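Local coordinates for inositol monophosphatase family protein (Staphylococcus aureus subsp. aureus MSSA476, PDB 4I3Y), which probably hydrolyses inositol monophosphates to inositol and phosphate as a magnesium-dependent, lithium-inhibited phosphatase of the inositol monophosphatase family, at residues N88-D94 and I112-E118; K120-S124 and K136-G140; E159-F165 and A181-L187; L228-L233 and A244-S249. One frame throughout, in Å; residues are numbered along the deposited sequence.

How the contacts relate
Along the chain the four contacts follow one another in series, each closing before the next opens. Contacts 1 and 2 belong to one seven-stranded mixed sheet, where strands 110-117 and 120-128 are neighbours; their centres lie about 10 Å apart, and Tyr115 of contact 1 pairs through its backbone with Met122 and Leu123 of contact 2. Contacts 3 and 4 share the second, five-stranded sheet, sitting at its two margins with centres about 16 Å apart. The centres of contacts 1 and 3 are about 31 Å apart, on opposite sides of the chain centre. Among these contacts, the metal ligand Asp94 lies in the first sheet, and contact 3, which touches the second subunit, in the other.

Contact 1: N88-D94 and I112-E118; sequences NHLWIMD and ILAYFYE. With MG (magnesium ion), chain D.
Ile92 N donates to Ala114 O at 2.6 Å, one of the shortest bonds between the two strands, and Leu90 with Phe116 forms a further hydrogen-bonded pair. Toward the metal, Asp94 N donates to Ile112 O at 2.9 Å, and Ile112 N returns a bond to Asp94 O, so the ligand leaves from a paired strand position. Asp94 OD1 binds the magnesium ion at 2.0 Å, and the metal also takes a water molecule, Glu76 and the backbone oxygen of Ile96 as ligands. CG of Asp94 lies anti to the backbone N (chi1 -164°), which turns the carboxylate toward the metal. Residues 89-94 and 112-117 are adjacent antiparallel strands of the mixed sheet in the inositol monophosphatase fold.

On the face bearing Trp91, Met93 and Leu113, Tyr115 CB sits 3.4 Å from the centroid of the Trp91 six-membered ring, almost on its normal, a CH-pi contact. The Tyr115 ring is slid aside, with planes 27° apart and little overlap. Trp91 NE1 bonds to His71, whose ring also stacks on His89. Tyr115 OH meets His89 ND1 at 2.8 Å in the plane of both rings, a bond bent to 142° in which either group could donate. His89 also lies beside Tyr117, the ring planes inclined obliquely. On the other face, Ile92 CD1 reaches Phe116 CE2 at 3.8 Å, while Leu113 CD2 lies 3.7 Å from Met93 CB, back on the tryptophan side, under helices 12-35 and 51-67.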
# COMPACT_ATOMS: atom_id res chain seq x y z
N ASN A 88 18.94 23.49 21.34
CA ASN A 88 20.01 23.62 20.34
C ASN A 88 20.06 22.38 19.42
O ASN A 88 20.06 22.50 18.19
CB ASN A 88 21.38 23.93 20.99
CG ASN A 88 21.58 25.43 21.24
OD1 ASN A 88 22.10 25.84 22.26
ND2 ASN A 88 21.13 26.26 20.30
N HIS A 89 20.08 21.23 20.07
CA HIS A 89 20.18 19.90 19.42
C HIS A 89 18.95 19.08 19.74
O HIS A 89 18.79 18.60 20.85
CB HIS A 89 21.46 19.17 19.87
CG HIS A 89 22.71 19.93 19.55
ND1 HIS A 89 23.15 20.13 18.26
CD2 HIS A 89 23.59 20.58 20.35
CE1 HIS A 89 24.27 20.83 18.28
NE2 HIS A 89 24.56 21.11 19.54
N LEU A 90 18.07 18.91 18.76
CA LEU A 90 16.84 18.19 19.03
C LEU A 90 16.56 17.09 18.02
O LEU A 90 16.58 17.34 16.80
CB LEU A 90 15.68 19.15 18.94
CG LEU A 90 14.32 18.45 19.16
CD1 LEU A 90 14.09 17.82 20.51
CD2 LEU A 90 13.23 19.43 18.80
N TRP A 91 16.28 15.91 18.54
CA TRP A 91 15.82 14.76 17.77
C TRP A 91 14.31 14.56 17.94
O TRP A 91 13.81 14.50 19.06
CB TRP A 91 16.56 13.48 18.23
CG TRP A 91 18.02 13.56 17.80
CD1 TRP A 91 19.04 14.19 18.49
CD2 TRP A 91 18.60 13.09 16.56
NE1 TRP A 91 20.24 14.10 17.76
CE2 TRP A 91 20.00 13.43 16.59
CE3 TRP A 91 18.09 12.40 15.47
CZ2 TRP A 91 20.89 13.09 15.55
CZ3 TRP A 91 18.95 12.05 14.42
CH2 TRP A 91 20.36 12.42 14.46
N ILE A 92 13.58 14.43 16.83
CA ILE A 92 12.17 14.04 16.97
C ILE A 92 12.03 12.60 16.47
O ILE A 92 12.59 12.24 15.41
CB ILE A 92 11.25 14.98 16.23
CG1 ILE A 92 11.45 16.41 16.75
CG2 ILE A 92 9.80 14.46 16.35
CD1 ILE A 92 10.43 17.41 16.21
N MET A 93 11.39 11.75 17.27
CA MET A 93 11.28 10.33 16.86
C MET A 93 9.88 9.75 16.91
O MET A 93 9.21 9.82 17.95
CB MET A 93 12.16 9.41 17.72
CG MET A 93 12.10 7.93 17.34
SD MET A 93 13.05 6.90 18.50
CE MET A 93 13.71 5.70 17.35
N ASP A 94 9.49 9.09 15.82
CA ASP A 94 8.33 8.18 15.87
C ASP A 94 8.87 6.74 15.82
O ASP A 94 9.36 6.31 14.76
CB ASP A 94 7.44 8.42 14.66
CG ASP A 94 6.08 7.82 14.84
OD1 ASP A 94 5.96 6.84 15.61
OD2 ASP A 94 5.16 8.40 14.27
N ILE A 112 10.55 6.81 12.14
CA ILE A 112 10.84 8.18 11.75
C ILE A 112 11.84 8.90 12.70
O ILE A 112 11.64 8.99 13.95
CB ILE A 112 9.55 9.04 11.58
CG1 ILE A 112 8.61 8.31 10.59
CG2 ILE A 112 9.89 10.47 11.10
CD1 ILE A 112 7.27 8.99 10.33
N LEU A 113 12.89 9.46 12.10
CA LEU A 113 13.86 10.27 12.91
C LEU A 113 14.17 11.56 12.24
O LEU A 113 14.34 11.59 11.02
CB LEU A 113 15.20 9.53 13.07
CG LEU A 113 15.26 8.56 14.22
CD1 LEU A 113 16.49 7.64 14.07
CD2 LEU A 113 15.23 9.25 15.59
N ALA A 114 14.30 12.64 13.03
CA ALA A 114 14.66 13.92 12.45
C ALA A 114 15.45 14.73 13.51
O ALA A 114 15.06 14.79 14.70
CB ALA A 114 13.42 14.70 11.99
N TYR A 115 16.56 15.31 13.03
CA TYR A 115 17.45 16.12 13.83
C TYR A 115 17.38 17.61 13.39
O TYR A 115 17.57 17.97 12.20
CB TYR A 115 18.89 15.59 13.71
CG TYR A 115 19.97 16.52 14.24
CD1 TYR A 115 20.02 16.86 15.60
CD2 TYR A 115 20.97 17.05 13.37
CE1 TYR A 115 21.05 17.69 16.11
CE2 TYR A 115 22.00 17.89 13.84
CZ TYR A 115 22.06 18.21 15.21
OH TYR A 115 23.05 19.06 15.70
N PHE A 116 17.20 18.45 14.38
CA PHE A 116 17.02 19.87 14.16
C PHE A 116 18.11 20.56 14.96
O PHE A 116 18.29 20.28 16.16
CB PHE A 116 15.63 20.34 14.70
CG PHE A 116 14.48 19.79 13.92
CD1 PHE A 116 13.95 20.52 12.85
CD2 PHE A 116 13.98 18.53 14.20
CE1 PHE A 116 12.91 20.01 12.09
CE2 PHE A 116 12.93 18.02 13.45
CZ PHE A 116 12.40 18.74 12.40
N TYR A 117 18.81 21.45 14.29
CA TYR A 117 19.91 22.19 14.92
C TYR A 117 19.47 23.65 15.04
O TYR A 117 19.27 24.33 14.01
CB TYR A 117 21.21 22.06 14.11
CG TYR A 117 22.31 22.98 14.65
CD1 TYR A 117 22.85 22.77 15.91
CD2 TYR A 117 22.76 24.11 13.92
CE1 TYR A 117 23.82 23.60 16.43
CE2 TYR A 117 23.74 24.96 14.44
CZ TYR A 117 24.25 24.69 15.71
OH TYR A 117 25.22 25.48 16.28
N GLU A 118 19.28 24.14 16.27
CA GLU A 118 18.71 25.49 16.49
C GLU A 118 17.51 25.66 15.60
O GLU A 118 17.46 26.58 14.77
CB GLU A 118 19.72 26.60 16.24
CG GLU A 118 20.99 26.40 17.02
CD GLU A 118 21.98 27.53 16.87
OE1 GLU A 118 22.01 28.26 15.85
OE2 GLU A 118 22.74 27.70 17.83
MG MG D . 4.29 5.97 16.18
O HOH W 1 5.18 4.88 17.96

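Contact 2: K120-S124 and K136-G140; sequences KPMLS and KAIRG
Arg139 sends CG directly away from its backbone N (chi1 180°) and then bends at chi3, which lays its guanidinium beside residues 120-122. Lys120 has a matching first torsion (176°), and this places its CG over one guanidinium face, 3.7 Å from Arg139 NH1; the two side chains cross at about a right angle, and the lysine chain bends at chi3 only beyond CD. The same nitrogen, Arg139 NH1, donates to Pro121 O at 2.7 Å; the acceptor lies in the guanidinium plane and the N-H points almost straight at it (168°). NH2 of Arg139 forms a salt bridge with Glu224, so two separate partners fix the rotation of the group. Met122 SD packs 3.3 Å from Arg139 CD, the methionine side chain crossing the arginine stem obliquely.

The backbone ladder continues beyond this polar end. Arg139 N donates to Met122 O at 3.0 Å, while Ser124 and Ala137 exchange two bonds as a hydrogen-bonded antiparallel pair. Between them, Leu123 and Ile138 form a non-hydrogen-bonded pair, with Leu123 CD2 at 3.7 Å from Ile138 CG1, on the face covered by helix 12-35. Ser124 CB and Ala137 CB meet on the reverse face at 4.0 Å, beneath helix 219-225. Strands 120-128 and 133-138 thus make a beta hairpin, and Met122 and Leu123, both facing Tyr115 of the preceding strand, form a classic beta bulge.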
# COMPACT_ATOMS: atom_id res chain seq x y z
N LYS A 120 16.61 24.22 12.78
CA LYS A 120 16.70 23.98 11.34
C LYS A 120 16.94 22.47 11.10
O LYS A 120 17.81 21.85 11.74
CB LYS A 120 17.80 24.83 10.69
CG LYS A 120 18.00 24.55 9.21
CD LYS A 120 18.65 25.71 8.47
CE LYS A 120 20.13 25.80 8.74
NZ LYS A 120 20.86 26.43 7.58
N PRO A 121 16.11 21.88 10.24
CA PRO A 121 16.23 20.44 9.87
C PRO A 121 17.62 20.23 9.22
O PRO A 121 17.92 20.90 8.22
CB PRO A 121 15.16 20.26 8.76
CG PRO A 121 14.24 21.39 8.89
CD PRO A 121 15.06 22.57 9.46
N MET A 122 18.41 19.32 9.78
CA MET A 122 19.72 18.94 9.29
C MET A 122 19.79 17.47 8.78
O MET A 122 20.45 17.22 7.76
CB MET A 122 20.80 19.15 10.38
CG MET A 122 20.97 20.60 10.85
SD MET A 122 21.36 21.69 9.47
CE MET A 122 21.53 23.29 10.24
N LEU A 123 19.19 16.55 9.53
CA LEU A 123 19.16 15.08 9.18
C LEU A 123 17.73 14.55 9.35
O LEU A 123 17.04 14.89 10.31
CB LEU A 123 20.10 14.25 10.04
CG LEU A 123 21.60 14.57 10.04
CD1 LEU A 123 22.29 13.76 11.16
CD2 LEU A 123 22.26 14.33 8.68
N SER A 124 17.29 13.75 8.39
CA SER A 124 15.95 13.09 8.45
C SER A 124 15.99 11.66 7.99
O SER A 124 16.75 11.34 7.09
CB SER A 124 14.95 13.86 7.60
OG SER A 124 14.81 15.17 8.13
N LYS A 136 16.73 8.60 3.55
CA LYS A 136 17.40 9.60 4.39
C LYS A 136 17.59 10.89 3.63
O LYS A 136 17.69 10.87 2.40
CB LYS A 136 18.74 9.08 4.92
CG LYS A 136 19.80 8.88 3.83
CD LYS A 136 21.13 8.43 4.47
CE LYS A 136 22.27 8.44 3.43
NZ LYS A 136 23.51 7.99 4.14
N ALA A 137 17.61 11.99 4.38
CA ALA A 137 17.86 13.33 3.86
C ALA A 137 18.99 13.97 4.71
O ALA A 137 18.95 13.91 5.95
CB ALA A 137 16.60 14.14 3.94
N ILE A 138 20.00 14.52 4.02
CA ILE A 138 21.15 15.16 4.66
C ILE A 138 21.41 16.50 4.04
O ILE A 138 21.68 16.57 2.83
CB ILE A 138 22.45 14.36 4.50
CG1 ILE A 138 22.33 13.02 5.22
CG2 ILE A 138 23.67 15.20 4.96
CD1 ILE A 138 22.24 11.88 4.26
N ARG A 139 21.32 17.56 4.86
CA ARG A 139 21.46 18.94 4.37
C ARG A 139 22.85 19.08 3.75
O ARG A 139 23.81 18.80 4.41
CB ARG A 139 21.26 19.91 5.54
CG ARG A 139 21.35 21.41 5.29
CD ARG A 139 20.42 22.09 6.33
NE ARG A 139 19.62 22.92 5.49
CZ ARG A 139 18.33 23.06 5.38
NH1 ARG A 139 17.39 22.59 6.19
NH2 ARG A 139 18.01 23.86 4.42
N GLY A 140 22.93 19.48 2.49
CA GLY A 140 24.23 19.64 1.82
C GLY A 140 24.55 18.47 0.90
O GLY A 140 25.20 18.65 -0.12

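Contact 3: E159-F165 and A181-L187; sequences EDAIISF and ASFSYRL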
# COMPACT_ATOMS: atom_id res chain seq x y z
N GLU A 159 -5.30 16.13 -11.45
CA GLU A 159 -6.07 15.24 -12.36
C GLU A 159 -5.26 14.02 -12.90
O GLU A 159 -5.86 13.00 -13.33
CB GLU A 159 -6.67 16.04 -13.53
CG GLU A 159 -5.60 16.40 -14.57
CD GLU A 159 -5.81 17.73 -15.31
OE1 GLU A 159 -6.20 17.69 -16.49
OE2 GLU A 159 -5.55 18.83 -14.76
N ASP A 160 -3.93 14.13 -12.85
CA ASP A 160 -3.03 13.09 -13.31
C ASP A 160 -2.39 12.29 -12.15
O ASP A 160 -1.46 11.48 -12.38
CB ASP A 160 -1.93 13.70 -14.16
CG ASP A 160 -2.49 14.41 -15.37
OD1 ASP A 160 -3.38 13.84 -15.99
OD2 ASP A 160 -2.07 15.56 -15.66
N ALA A 161 -2.85 12.52 -10.93
CA ALA A 161 -2.04 12.04 -9.80
C ALA A 161 -2.86 11.26 -8.80
O ALA A 161 -4.05 11.53 -8.65
CB ALA A 161 -1.34 13.21 -9.10
N ILE A 162 -2.22 10.30 -8.11
CA ILE A 162 -2.90 9.54 -7.08
C ILE A 162 -2.84 10.34 -5.80
O ILE A 162 -1.81 10.89 -5.49
CB ILE A 162 -2.26 8.12 -6.88
CG1 ILE A 162 -2.51 7.28 -8.14
CG2 ILE A 162 -2.77 7.45 -5.60
CD1 ILE A 162 -1.69 5.99 -8.17
N ILE A 163 -3.92 10.43 -5.05
CA ILE A 163 -3.76 11.07 -3.74
C ILE A 163 -4.10 10.16 -2.61
O ILE A 163 -4.79 9.15 -2.80
CB ILE A 163 -4.57 12.36 -3.54
CG1 ILE A 163 -6.05 12.17 -3.78
CG2 ILE A 163 -3.99 13.47 -4.39
CD1 ILE A 163 -6.71 13.48 -3.36
N SER A 164 -3.63 10.55 -1.43
CA SER A 164 -3.72 9.71 -0.26
C SER A 164 -4.11 10.56 0.95
O SER A 164 -3.58 11.68 1.18
CB SER A 164 -2.33 9.08 -0.08
OG SER A 164 -2.02 8.76 1.25
N PHE A 165 -5.03 10.03 1.75
CA PHE A 165 -5.50 10.73 2.94
C PHE A 165 -6.41 9.77 3.67
O PHE A 165 -6.83 8.73 3.08
CB PHE A 165 -6.24 12.05 2.59
CG PHE A 165 -7.45 11.86 1.68
CD1 PHE A 165 -8.72 11.61 2.22
CD2 PHE A 165 -7.32 11.96 0.30
CE1 PHE A 165 -9.83 11.43 1.40
CE2 PHE A 165 -8.43 11.77 -0.54
CZ PHE A 165 -9.68 11.48 0.02
N ALA A 181 -11.40 15.10 -8.37
CA ALA A 181 -10.36 15.94 -8.95
C ALA A 181 -9.01 15.24 -9.14
O ALA A 181 -8.15 15.78 -9.80
CB ALA A 181 -10.16 17.17 -8.12
N SER A 182 -8.82 14.04 -8.58
CA SER A 182 -7.51 13.33 -8.70
C SER A 182 -7.63 12.17 -9.69
O SER A 182 -8.74 11.85 -10.16
CB SER A 182 -7.05 12.81 -7.36
OG SER A 182 -8.14 12.19 -6.75
N PHE A 183 -6.50 11.55 -10.02
CA PHE A 183 -6.54 10.47 -11.01
C PHE A 183 -7.14 9.23 -10.32
O PHE A 183 -8.03 8.56 -10.88
CB PHE A 183 -5.14 10.20 -11.60
CG PHE A 183 -5.12 9.08 -12.58
CD1 PHE A 183 -5.27 9.34 -13.96
CD2 PHE A 183 -4.97 7.76 -12.13
CE1 PHE A 183 -5.29 8.31 -14.89
CE2 PHE A 183 -5.01 6.71 -13.05
CZ PHE A 183 -5.16 6.99 -14.42
N SER A 184 -6.64 8.96 -9.11
CA SER A 184 -7.21 7.88 -8.22
C SER A 184 -6.81 8.11 -6.75
O SER A 184 -6.10 9.07 -6.41
CB SER A 184 -6.79 6.48 -8.70
OG SER A 184 -7.62 5.41 -8.23
N TYR A 185 -7.27 7.22 -5.89
CA TYR A 185 -7.00 7.29 -4.45
C TYR A 185 -6.34 6.00 -3.99
O TYR A 185 -6.77 4.91 -4.38
CB TYR A 185 -8.33 7.45 -3.68
CG TYR A 185 -8.27 7.23 -2.20
CD1 TYR A 185 -7.92 8.26 -1.35
CD2 TYR A 185 -8.58 5.98 -1.63
CE1 TYR A 185 -7.86 8.08 0.02
CE2 TYR A 185 -8.47 5.77 -0.24
CZ TYR A 185 -8.14 6.83 0.59
OH TYR A 185 -8.11 6.71 2.01
N ARG A 186 -5.37 6.13 -3.09
CA ARG A 186 -4.64 5.02 -2.55
C ARG A 186 -4.38 5.37 -1.07
O ARG A 186 -4.35 6.56 -0.68
CB ARG A 186 -3.37 4.70 -3.45
CG ARG A 186 -3.51 3.29 -4.13
CD ARG A 186 -3.23 3.03 -5.61
NE ARG A 186 -4.52 3.16 -6.07
CZ ARG A 186 -5.09 3.08 -7.24
NH1 ARG A 186 -4.54 2.70 -8.39
NH2 ARG A 186 -6.33 3.47 -7.18
N LEU A 187 -4.18 4.35 -0.23
CA LEU A 187 -3.69 4.63 1.13
C LEU A 187 -2.78 3.57 1.63
O LEU A 187 -3.20 2.39 1.80
CB LEU A 187 -4.83 4.89 2.11
CG LEU A 187 -4.49 5.15 3.59
CD1 LEU A 187 -3.73 6.46 3.83
CD2 LEU A 187 -5.79 5.25 4.36
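Phe165 and Tyr185 meet edge-to-face at the end of a short, weakly bonded parallel strand pair, 162-164 and 184-185, which helix 172-181 connects as a beta-alpha-beta unit. This is the tight end. The Tyr185 edge points at the Phe165 face with planes 64° apart, and CE1 of Tyr185 stands over the ring centre. Phe165 CG occupies the position between its backbone N and carbonyl carbon (chi1 58°), which folds the ring back over the tyrosine. Phe179 and Val175 of the helix pack against Phe165 too.

The middle is held by backbone bonds: Ile163 N donates to Ser184 O at 2.9 Å, and Ile163 O accepts from Arg186 N at 3.1 Å. Ile162 CG2 lies 3.5 Å from Arg186 CB, while the arginine's NH2 turns back to Tyr185 O at 3.2 Å, from above the carbonyl plane. Its NH1 is bound by Asn101 of the second subunit.

The opposite end is looser, and Glu159 there is exposed, its side chain heading away from residues 181-187 at the start. Phe183 N still donates to Ala161 O at 2.8 Å, but the donor is tilted 33° from the carbonyl plane. The second subunit covers part of this end, its Arg45 forming a salt bridge with Asp160 and its Lys104 a cation-pi contact with Phe183. At the tight end, Tyr185 OH donates to Phe165 O at 2.6 Å, with the acceptor in the tyrosine ring plane.

Contact 4: L228-L233 and A244-S249; sequences LKMTTL and APFIIS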
# COMPACT_ATOMS: atom_id res chain seq x y z
N LEU A 228 9.33 19.86 -2.72
CA LEU A 228 7.91 19.52 -2.45
C LEU A 228 7.30 20.62 -1.66
O LEU A 228 8.05 21.30 -0.97
CB LEU A 228 7.81 18.23 -1.60
CG LEU A 228 8.59 16.99 -2.10
CD1 LEU A 228 8.45 15.83 -1.15
CD2 LEU A 228 8.21 16.60 -3.53
N LYS A 229 5.97 20.79 -1.71
CA LYS A 229 5.28 21.70 -0.80
C LYS A 229 4.86 20.94 0.43
O LYS A 229 4.22 19.87 0.31
CB LYS A 229 4.02 22.31 -1.46
CG LYS A 229 4.31 23.05 -2.73
CD LYS A 229 5.16 24.29 -2.48
CE LYS A 229 5.31 25.14 -3.72
NZ LYS A 229 6.35 26.20 -3.51
N MET A 230 5.25 21.44 1.60
CA MET A 230 4.78 20.86 2.85
C MET A 230 4.32 22.01 3.71
O MET A 230 5.14 22.87 4.08
CB MET A 230 5.86 20.06 3.53
CG MET A 230 5.48 19.54 4.92
SD MET A 230 6.81 18.46 5.59
CE MET A 230 6.22 18.31 7.26
N THR A 231 3.01 22.06 3.97
CA THR A 231 2.38 23.23 4.60
C THR A 231 1.22 22.81 5.52
O THR A 231 0.78 21.64 5.56
CB THR A 231 1.79 24.19 3.52
OG1 THR A 231 0.65 23.58 2.88
CG2 THR A 231 2.81 24.55 2.46
N THR A 232 0.72 23.76 6.28
CA THR A 232 -0.52 23.55 7.00
C THR A 232 -1.63 23.59 5.91
O THR A 232 -1.39 23.94 4.74
CB THR A 232 -0.77 24.69 7.99
OG1 THR A 232 -1.09 25.85 7.23
CG2 THR A 232 0.47 24.96 8.86
N LEU A 233 -2.84 23.22 6.27
CA LEU A 233 -3.88 23.12 5.26
C LEU A 233 -4.40 24.55 4.92
O LEU A 233 -5.24 24.73 4.02
CB LEU A 233 -4.96 22.16 5.71
CG LEU A 233 -4.51 20.71 5.94
CD1 LEU A 233 -5.65 19.87 6.48
CD2 LEU A 233 -3.96 20.05 4.68
N ALA A 244 0.47 20.21 13.16
CA ALA A 244 -0.64 20.99 12.55
C ALA A 244 -1.26 20.15 11.45
O ALA A 244 -0.55 19.29 10.88
CB ALA A 244 -0.19 22.35 12.00
N PRO A 245 -2.56 20.39 11.11
CA PRO A 245 -3.11 19.77 9.94
C PRO A 245 -2.15 20.06 8.77
O PRO A 245 -1.68 21.19 8.64
CB PRO A 245 -4.46 20.53 9.77
CG PRO A 245 -4.88 20.84 11.20
CD PRO A 245 -3.55 21.28 11.76
N PHE A 246 -1.84 19.05 7.97
CA PHE A 246 -0.76 19.20 7.02
C PHE A 246 -0.97 18.50 5.73
O PHE A 246 -1.73 17.54 5.65
CB PHE A 246 0.63 18.79 7.67
CG PHE A 246 1.26 17.53 7.10
CD1 PHE A 246 2.56 17.56 6.57
CD2 PHE A 246 0.58 16.29 7.09
CE1 PHE A 246 3.14 16.41 6.03
CE2 PHE A 246 1.17 15.14 6.58
CZ PHE A 246 2.43 15.19 6.01
N ILE A 247 -0.30 19.01 4.69
CA ILE A 247 -0.20 18.37 3.42
C ILE A 247 1.28 18.28 3.02
O ILE A 247 2.04 19.21 3.26
CB ILE A 247 -0.99 19.16 2.33
CG1 ILE A 247 -0.79 18.50 0.96
CG2 ILE A 247 -0.55 20.65 2.32
CD1 ILE A 247 -1.81 18.92 -0.13
N ILE A 248 1.72 17.15 2.51
CA ILE A 248 2.96 17.12 1.68
C ILE A 248 2.53 16.87 0.22
O ILE A 248 1.75 15.95 -0.05
CB ILE A 248 4.00 16.10 2.19
CG1 ILE A 248 5.29 16.22 1.35
CG2 ILE A 248 3.38 14.69 2.29
CD1 ILE A 248 6.43 15.48 2.01
N SER A 249 3.01 17.71 -0.72
CA SER A 249 2.49 17.65 -2.09
C SER A 249 3.51 17.96 -3.13
O SER A 249 4.45 18.76 -2.93
CB SER A 249 1.31 18.66 -2.24
OG SER A 249 1.00 18.90 -3.60
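An antiparallel strand pair at the margin of the five-stranded sheet joins residues 229-232, one of its two outer strands within the chain, to residues 246-249, the two running at 168°. Lys229 and Ser249 exchange two backbone bonds, of which Ser249 N to Lys229 O is the shorter at 2.7 Å. Thr231 and Ile247 repeat the pattern two residues on, with Ile247 N donating to Thr231 O at 3.0 Å. Beyond them the ladder frays: Leu233 N reaches Pro245 O in a weak bond, bent to 123°.

Side chains divide between the faces. Met230 is extended, with CG anti to its backbone N (chi1 174°), and this brings CE to 3.8 Å from Phe246 CD1. Its sulfur sits at the edge of that ring, SD being 5.5 Å from the centroid, a Met-aromatic contact. Nearby, Leu228 CD1 meets Ile248 CD1 at 3.8 Å. This face of the sheet in the inositol monophosphatase fold is covered by helices 191-200 and 219-225, the first against Phe246 and Ile248, the second against Met230.

The other face carries Lys229, Thr231, Ile247 and Ser249, with His254 of helix 254-262 beside Thr231 and Ser249. Thr231 OG1 packs alongside Ile247 CG2 and donates its proton to Thr232 O at 2.8 Å, which fixes the hydroxyl. Leu233 crosses Pro245 at about a right angle, CD1 of the leucine lying 3.6 Å from Pro245 CB.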